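Local coordinates for protein GTN Reductase (Agrobacterium tumefaciens, PDB 5N6G) that binds flavin mononucleotide and, as an ene-reductase of the Old Yellow Enzyme family, probably reduces activated carbon-carbon double bonds at the expense of NADH or NADPH, at residues A8-I13 against K299-A304; A66-L71 against Q97-G102. All coordinates share one frame; numbering follows the deposited sequence.

Interaction 1. Residues A8-I13 against K299-A304; sequences AQAGDI and KGLWIA
Strand 8-10 meets barrel strand 301-304 nearly crosswise, its Ala-10 lying against Leu-301: the short axes approach to 7.6 Å with 100° between their N-to-C directions, and no backbone hydrogen bond joins the two. The nearest alpha carbons, Ala-10 CA and Leu-301 CA, are 5.1 Å apart. The crossing strand belongs to a tight hairpin. A type II' turn from Ala-10 to Ile-13 reverses it, with Gly-11 at the positive-phi corner, and the backbone of Ala-10 is paired with that of Ile-13 in both directions.

Leu-301 makes all the direct side-chain contacts. CG stands anti to the backbone N (chi1 -166°), and its two methyls divide the work. CD1 lies 3.9 Å from Ala-8 CB and also meets the carbonyl oxygen of Gln-9, while CD2 turns toward Ala-10; there Leu-301 CB approaches Ala-10 CB to 3.9 Å. Leu-15 of the partner strand and Phe-263 of the adjacent barrel strand touch the same leucine, placing it between hairpin and barrel.

Polar contact is made through one water, which accepts from Gly-11 N at 2.9 Å and donates to Lys-299 O at 3.1 Å; its link to Gln-9 O is long and weak. Outside this bridge, the exposed Gln-9 side chain folds back within its own segment. Its NE2 donates to Gly-11 O at 3.0 Å, with that oxygen only 2° out of the amide plane, which ties the side chain to the turn.

The N-terminal hairpin thus lies against the start of the seventh strand of the TIM barrel, away from the flavin, through apolar contact and a water bridge: Leu-301 supplies the dry part, and the water satisfies backbone groups that do not pair directly.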
loop_
_atom_site.group_PDB
_atom_site.type_symbol
_atom_site.label_atom_id
_atom_site.label_comp_id
_atom_site.label_asym_id
_atom_site.label_seq_id
_atom_site.Cartn_x
_atom_site.Cartn_y
_atom_site.Cartn_z
ATOM N N ALA A 8 -18.199 -2.823 -9.274
ATOM C CA ALA A 8 -17.081 -3.270 -10.080
ATOM C C ALA A 8 -16.624 -4.634 -9.599
ATOM O O ALA A 8 -17.047 -5.126 -8.545
ATOM C CB ALA A 8 -15.923 -2.285 -10.015
ATOM N N GLN A 9 -15.736 -5.231 -10.383
ATOM C CA GLN A 9 -15.166 -6.532 -10.074
ATOM C C GLN A 9 -13.655 -6.409 -10.144
ATOM O O GLN A 9 -13.116 -5.937 -11.150
ATOM C CB GLN A 9 -15.669 -7.597 -11.061
ATOM C CG GLN A 9 -15.308 -9.027 -10.670
ATOM C CD GLN A 9 -16.175 -9.549 -9.541
ATOM O OE1 GLN A 9 -17.304 -9.102 -9.357
ATOM N NE2 GLN A 9 -15.667 -10.523 -8.800
ATOM N N ALA A 10 -12.973 -6.807 -9.081
ATOM C CA ALA A 10 -11.511 -6.824 -9.053
ATOM C C ALA A 10 -11.128 -8.283 -8.861
ATOM O O ALA A 10 -11.137 -8.774 -7.736
ATOM C CB ALA A 10 -10.956 -5.951 -7.935
ATOM N N GLY A 11 -10.845 -8.976 -9.949
ATOM C CA GLY A 11 -10.532 -10.392 -9.840
ATOM C C GLY A 11 -11.705 -11.129 -9.222
ATOM O O GLY A 11 -12.826 -11.094 -9.743
ATOM N N ASP A 12 -11.467 -11.783 -8.084
ATOM C CA ASP A 12 -12.502 -12.515 -7.362
ATOM C C ASP A 12 -13.318 -11.644 -6.422
ATOM O O ASP A 12 -14.244 -12.158 -5.784
ATOM C CB ASP A 12 -11.883 -13.653 -6.537
ATOM C CG ASP A 12 -11.117 -14.646 -7.385
ATOM O OD1 ASP A 12 -11.462 -14.803 -8.569
ATOM O OD2 ASP A 12 -10.169 -15.269 -6.861
ATOM N N ILE A 13 -13.012 -10.353 -6.319
ATOM C CA ILE A 13 -13.617 -9.484 -5.320
ATOM C C ILE A 13 -14.664 -8.607 -5.997
ATOM O O ILE A 13 -14.346 -7.847 -6.918
ATOM C CB ILE A 13 -12.558 -8.621 -4.618
ATOM C CG1 ILE A 13 -11.413 -9.507 -4.109
ATOM C CG2 ILE A 13 -13.191 -7.880 -3.455
ATOM C CD1 ILE A 13 -10.213 -8.739 -3.604
ATOM N N LYS A 299 -6.335 -7.514 -17.085
ATOM C CA LYS A 299 -7.760 -7.318 -16.871
ATOM C C LYS A 299 -8.082 -6.887 -15.446
ATOM O O LYS A 299 -9.266 -6.790 -15.100
ATOM C CB LYS A 299 -8.509 -8.607 -17.229
ATOM C CG LYS A 299 -8.394 -9.014 -18.697
ATOM C CD LYS A 299 -9.153 -8.077 -19.605
ATOM C CE LYS A 299 -9.220 -8.602 -21.046
ATOM N NZ LYS A 299 -7.903 -8.577 -21.770
ATOM N N GLY A 300 -7.071 -6.614 -14.626
ATOM C CA GLY A 300 -7.303 -6.151 -13.278
ATOM C C GLY A 300 -7.999 -4.807 -13.266
ATOM O O GLY A 300 -7.934 -4.027 -14.213
ATOM N N LEU A 301 -8.649 -4.533 -12.148
ATOM C CA LEU A 301 -9.272 -3.234 -11.943
ATOM C C LEU A 301 -8.183 -2.173 -11.813
ATOM O O LEU A 301 -7.217 -2.344 -11.060
ATOM C CB LEU A 301 -10.134 -3.273 -10.674
ATOM C CG LEU A 301 -11.099 -2.111 -10.502
ATOM C CD1 LEU A 301 -12.252 -2.255 -11.467
ATOM C CD2 LEU A 301 -11.601 -2.046 -9.064
ATOM N N TRP A 302 -8.323 -1.081 -12.552
ATOM C CA TRP A 302 -7.320 -0.024 -12.577
ATOM C C TRP A 302 -7.763 1.065 -11.599
ATOM O O TRP A 302 -8.691 1.838 -11.897
ATOM C CB TRP A 302 -7.170 0.544 -13.986
ATOM C CG TRP A 302 -5.967 1.400 -14.142
ATOM C CD1 TRP A 302 -5.910 2.765 -14.039
ATOM C CD2 TRP A 302 -4.628 0.964 -14.413
ATOM N NE1 TRP A 302 -4.619 3.199 -14.227
ATOM C CE2 TRP A 302 -3.814 2.114 -14.462
ATOM C CE3 TRP A 302 -4.041 -0.286 -14.636
ATOM C CZ2 TRP A 302 -2.454 2.053 -14.743
ATOM C CZ3 TRP A 302 -2.694 -0.349 -14.872
ATOM C CH2 TRP A 302 -1.912 0.807 -14.920
ATOM N N ILE A 303 -7.083 1.135 -10.456
ATOM C CA ILE A 303 -7.443 2.016 -9.351
ATOM C C ILE A 303 -6.419 3.132 -9.317
ATOM O O ILE A 303 -5.222 2.868 -9.223
ATOM C CB ILE A 303 -7.452 1.284 -7.996
ATOM C CG1 ILE A 303 -8.341 0.039 -8.025
ATOM C CG2 ILE A 303 -7.838 2.274 -6.911
ATOM C CD1 ILE A 303 -8.244 -0.800 -6.733
ATOM N N ALA A 304 -6.877 4.367 -9.366
ATOM C CA ALA A 304 -5.975 5.505 -9.390
ATOM C C ALA A 304 -6.098 6.293 -8.102
ATOM O O ALA A 304 -7.157 6.337 -7.486
ATOM C CB ALA A 304 -6.273 6.437 -10.561
HETATM O O HOH W 1 -10.833 -7.908 -12.637
#

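Interaction 2. Residues A66-L71 against Q97-G102; sequences ADVPGL and QIWHVG. With FMN (flavin mononucleotide), chain B; 8OZ (2-Phenylacrylic acid), chain C.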
loop_
_atom_site.group_PDB
_atom_site.type_symbol
_atom_site.label_atom_id
_atom_site.label_comp_id
_atom_site.label_asym_id
_atom_site.label_seq_id
_atom_site.Cartn_x
_atom_site.Cartn_y
_atom_site.Cartn_z
ATOM N N ALA A 66 6.701 2.582 14.631
ATOM C CA ALA A 66 6.113 2.036 15.842
ATOM C C ALA A 66 4.587 1.985 15.769
ATOM O O ALA A 66 3.931 2.771 15.075
ATOM C CB ALA A 66 6.517 2.873 17.051
ATOM N N ASP A 67 4.027 1.031 16.515
ATOM C CA ASP A 67 2.589 0.901 16.735
ATOM C C ASP A 67 1.829 0.649 15.436
ATOM O O ASP A 67 0.692 1.104 15.275
ATOM C CB ASP A 67 2.034 2.132 17.474
ATOM C CG ASP A 67 2.559 2.240 18.911
ATOM O OD1 ASP A 67 3.134 1.272 19.436
ATOM O OD2 ASP A 67 2.421 3.314 19.515
ATOM N N VAL A 68 2.458 -0.078 14.516
ATOM C CA VAL A 68 1.855 -0.476 13.251
ATOM C C VAL A 68 1.386 -1.921 13.371
ATOM O O VAL A 68 2.167 -2.775 13.830
ATOM C CB VAL A 68 2.861 -0.338 12.101
ATOM C CG1 VAL A 68 2.394 -1.034 10.851
ATOM C CG2 VAL A 68 3.144 1.127 11.837
ATOM N N PRO A 69 0.157 -2.233 12.970
ATOM C CA PRO A 69 -0.330 -3.611 13.093
ATOM C C PRO A 69 0.325 -4.488 12.042
ATOM O O PRO A 69 0.506 -4.078 10.899
ATOM C CB PRO A 69 -1.833 -3.473 12.830
ATOM C CG PRO A 69 -1.904 -2.345 11.882
ATOM C CD PRO A 69 -0.851 -1.366 12.342
ATOM N N GLY A 70 0.675 -5.715 12.431
ATOM C CA GLY A 70 1.274 -6.668 11.526
ATOM C C GLY A 70 0.409 -7.888 11.244
ATOM O O GLY A 70 -0.742 -7.986 11.667
ATOM N N LEU A 71 1.001 -8.839 10.505
ATOM C CA LEU A 71 0.373 -10.120 10.207
ATOM C C LEU A 71 1.199 -11.297 10.717
ATOM O O LEU A 71 1.014 -12.420 10.252
ATOM C CB LEU A 71 0.137 -10.246 8.703
ATOM C CG LEU A 71 -1.059 -9.431 8.225
ATOM C CD1 LEU A 71 -1.035 -9.343 6.702
ATOM C CD2 LEU A 71 -2.360 -10.028 8.720
ATOM N N GLN A 97 -2.904 -4.476 3.008
ATOM C CA GLN A 97 -1.731 -3.974 2.291
ATOM C C GLN A 97 -0.495 -4.586 2.940
ATOM O O GLN A 97 0.018 -4.061 3.926
ATOM C CB GLN A 97 -1.649 -2.448 2.295
ATOM C CG GLN A 97 -0.520 -2.022 1.358
ATOM C CD GLN A 97 -0.154 -0.559 1.376
ATOM O OE1 GLN A 97 0.128 0.034 2.421
ATOM N NE2 GLN A 97 -0.081 0.019 0.197
ATOM N N ILE A 98 0.007 -5.674 2.372
ATOM C CA ILE A 98 1.089 -6.411 3.016
ATOM C C ILE A 98 2.419 -5.750 2.661
ATOM O O ILE A 98 2.695 -5.429 1.496
ATOM C CB ILE A 98 1.038 -7.909 2.659
ATOM C CG1 ILE A 98 1.181 -8.178 1.157
ATOM C CG2 ILE A 98 -0.272 -8.523 3.243
ATOM C CD1 ILE A 98 1.228 -9.707 0.838
ATOM N N TRP A 99 3.240 -5.523 3.675
ATOM C CA TRP A 99 4.271 -4.501 3.636
ATOM C C TRP A 99 5.618 -5.047 4.096
ATOM O O TRP A 99 5.691 -5.844 5.025
ATOM C CB TRP A 99 3.847 -3.390 4.554
ATOM C CG TRP A 99 4.542 -2.076 4.481
ATOM C CD1 TRP A 99 5.339 -1.586 3.485
ATOM C CD2 TRP A 99 4.418 -1.037 5.453
ATOM N NE1 TRP A 99 5.722 -0.295 3.790
ATOM C CE2 TRP A 99 5.174 0.064 4.995
ATOM C CE3 TRP A 99 3.739 -0.937 6.671
ATOM C CZ2 TRP A 99 5.249 1.248 5.708
ATOM C CZ3 TRP A 99 3.815 0.222 7.381
ATOM C CH2 TRP A 99 4.576 1.306 6.911
ATOM N N HIS A 100 6.679 -4.603 3.442
ATOM C CA HIS A 100 8.034 -4.723 3.956
ATOM C C HIS A 100 8.720 -3.402 3.664
ATOM O O HIS A 100 8.811 -2.980 2.505
ATOM C CB HIS A 100 8.809 -5.899 3.323
ATOM C CG HIS A 100 10.060 -6.251 4.049
ATOM N ND1 HIS A 100 11.062 -5.344 4.311
ATOM C CD2 HIS A 100 10.470 -7.432 4.570
ATOM C CE1 HIS A 100 12.026 -5.948 4.988
ATOM N NE2 HIS A 100 11.696 -7.217 5.147
ATOM N N VAL A 101 9.206 -2.751 4.709
ATOM C CA VAL A 101 9.789 -1.419 4.565
ATOM C C VAL A 101 11.212 -1.399 4.036
ATOM O O VAL A 101 11.696 -0.322 3.659
ATOM C CB VAL A 101 9.832 -0.652 5.894
ATOM C CG1 VAL A 101 8.423 -0.462 6.406
ATOM C CG2 VAL A 101 10.695 -1.363 6.927
ATOM N N GLY A 102 11.900 -2.531 4.015
ATOM C CA GLY A 102 13.307 -2.519 3.647
ATOM C C GLY A 102 14.117 -1.562 4.490
ATOM O O GLY A 102 14.090 -1.601 5.722
HETATM N N1 FMN B . 0.332 4.896 1.264
HETATM C C2 FMN B . 0.520 3.537 1.321
HETATM O O2 FMN B . 0.717 2.855 0.290
HETATM N N3 FMN B . 0.462 2.896 2.540
HETATM C C4 FMN B . 0.268 3.504 3.766
HETATM O O4 FMN B . 0.186 2.832 4.794
HETATM C C4A FMN B . 0.101 4.939 3.700
HETATM N N5 FMN B . -0.122 5.588 4.815
HETATM C C5A FMN B . -0.439 6.932 4.722
HETATM C C6 FMN B . -0.791 7.610 5.883
HETATM C C7 FMN B . -1.229 8.925 5.834
HETATM C C7M FMN B . -1.631 9.608 7.118
HETATM C C8 FMN B . -1.309 9.590 4.606
HETATM C C8M FMN B . -1.839 10.995 4.509
HETATM C C9 FMN B . -0.935 8.926 3.440
HETATM C C9A FMN B . -0.510 7.598 3.493
HETATM N N10 FMN B . -0.234 6.864 2.320
HETATM C C10 FMN B . 0.103 5.540 2.391
HETATM C "C1'" FMN B . -0.499 7.499 1.021
HETATM C "C2'" FMN B . -1.988 7.482 0.701
HETATM O "O2'" FMN B . -2.450 6.139 0.515
HETATM C "C3'" FMN B . -2.346 8.301 -0.540
HETATM O "O3'" FMN B . -1.583 7.841 -1.653
HETATM C "C4'" FMN B . -2.102 9.800 -0.375
HETATM O "O4'" FMN B . -2.741 10.277 0.812
HETATM C "C5'" FMN B . -2.550 10.593 -1.589
HETATM O "O5'" FMN B . -3.972 10.456 -1.783
HETATM P P FMN B . -5.065 11.597 -1.406
HETATM O O1P FMN B . -4.722 12.787 -2.276
HETATM O O2P FMN B . -4.835 11.907 0.063
HETATM O O3P FMN B . -6.376 10.968 -1.705
HETATM C C4 8OZ C . 2.948 7.855 6.017
HETATM C C5 8OZ C . 3.592 7.598 7.206
HETATM C C6 8OZ C . 4.223 6.389 7.392
HETATM C C7 8OZ C . 4.197 5.427 6.398
HETATM C C8 8OZ C . 3.619 4.942 2.736
HETATM C C 8OZ C . 3.152 3.344 4.539
HETATM O O 8OZ C . 3.378 4.135 1.871
HETATM C C1 8OZ C . 3.409 4.593 4.180
HETATM C C2 8OZ C . 3.535 5.669 5.202
HETATM C C3 8OZ C . 2.921 6.904 5.014
HETATM O O1 8OZ C . 4.088 6.137 2.472
#
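Leu-71 and Ile-98 form the tighter of two small apolar contacts: Leu-71 CD1 comes to 3.6 Å from Ile-98 CG2, the side chains crossing at about a right angle. Ile-98 CG1 sits between the backbone N and carbonyl carbon (chi1 61°), which leaves CG2 beside the backbone N, where it meets the leucine methyl. The looser contact joins Val-68 to Trp-99. Val-68 CG1 approaches Trp-99 CZ3 at 4.0 Å, near the indole plane and hence at the ring edge. Between these two points the backbones stay well apart, with 8.1 Å separating even the nearest alpha carbons, Leu-71 CA and Ile-98 CA, and no hydrogen bond spans the gap. Neither point is a solvent side: all four touching residues are buried.

Alternate residues of strand 97-99 serve different surroundings. Ile-98 packs outward, also against Tyr-160 and Val-175, whereas Gln-97 and Trp-99 reach the ligands. The extended side chain of Gln-97 grips the flavin pyrimidine by a paired amide contact: FMN N3 donates to Gln-97 OE1 at 2.9 Å, and Gln-97 NE2 donates to FMN O2, also at 2.9 Å, with N-H...O angles of 160° and 171°. Two such bonds fix the rotation of the amide.

Trp-99 carries the contact on to the ligand. Its CZ2 lies 3.2 Å from atom C of 2-phenylacrylic acid, the terminal alkene carbon, which approaches the ring obliquely. Val-101 CG1 lies on one indole face, 3.5 Å above the plane and offset toward the rim, and His-178, which also hydrogen-bonds the ligand, stacks with the ring.

The chemistry implies a division of labour: apolar side chains seat the 66-71 loop on the end of the third barrel strand, while that strand turns one amide to the flavin and one indole to the alkene.

In the fold
From the N terminus, the hairpin strand 8-10 comes before the first barrel strand, 19-21, and interaction 1 joins it to the seventh, 301-305, closing a loop of 285 intervening residues. Interaction 2 falls wholly within that span without crossing it: 66-71, in the loop between strand 50-57 and helix 74-89, returns to strand 94-99 after 25 residues. The long closure ties the N-terminal hairpin to a late part of the TIM barrel; the short one ties the loop that follows the second barrel strand to the third strand at the ligand site. The centres of interactions 1 and 2 lie about 24 Å apart, on opposite sides of the chain's centre, and the shared barrel sheet connects them.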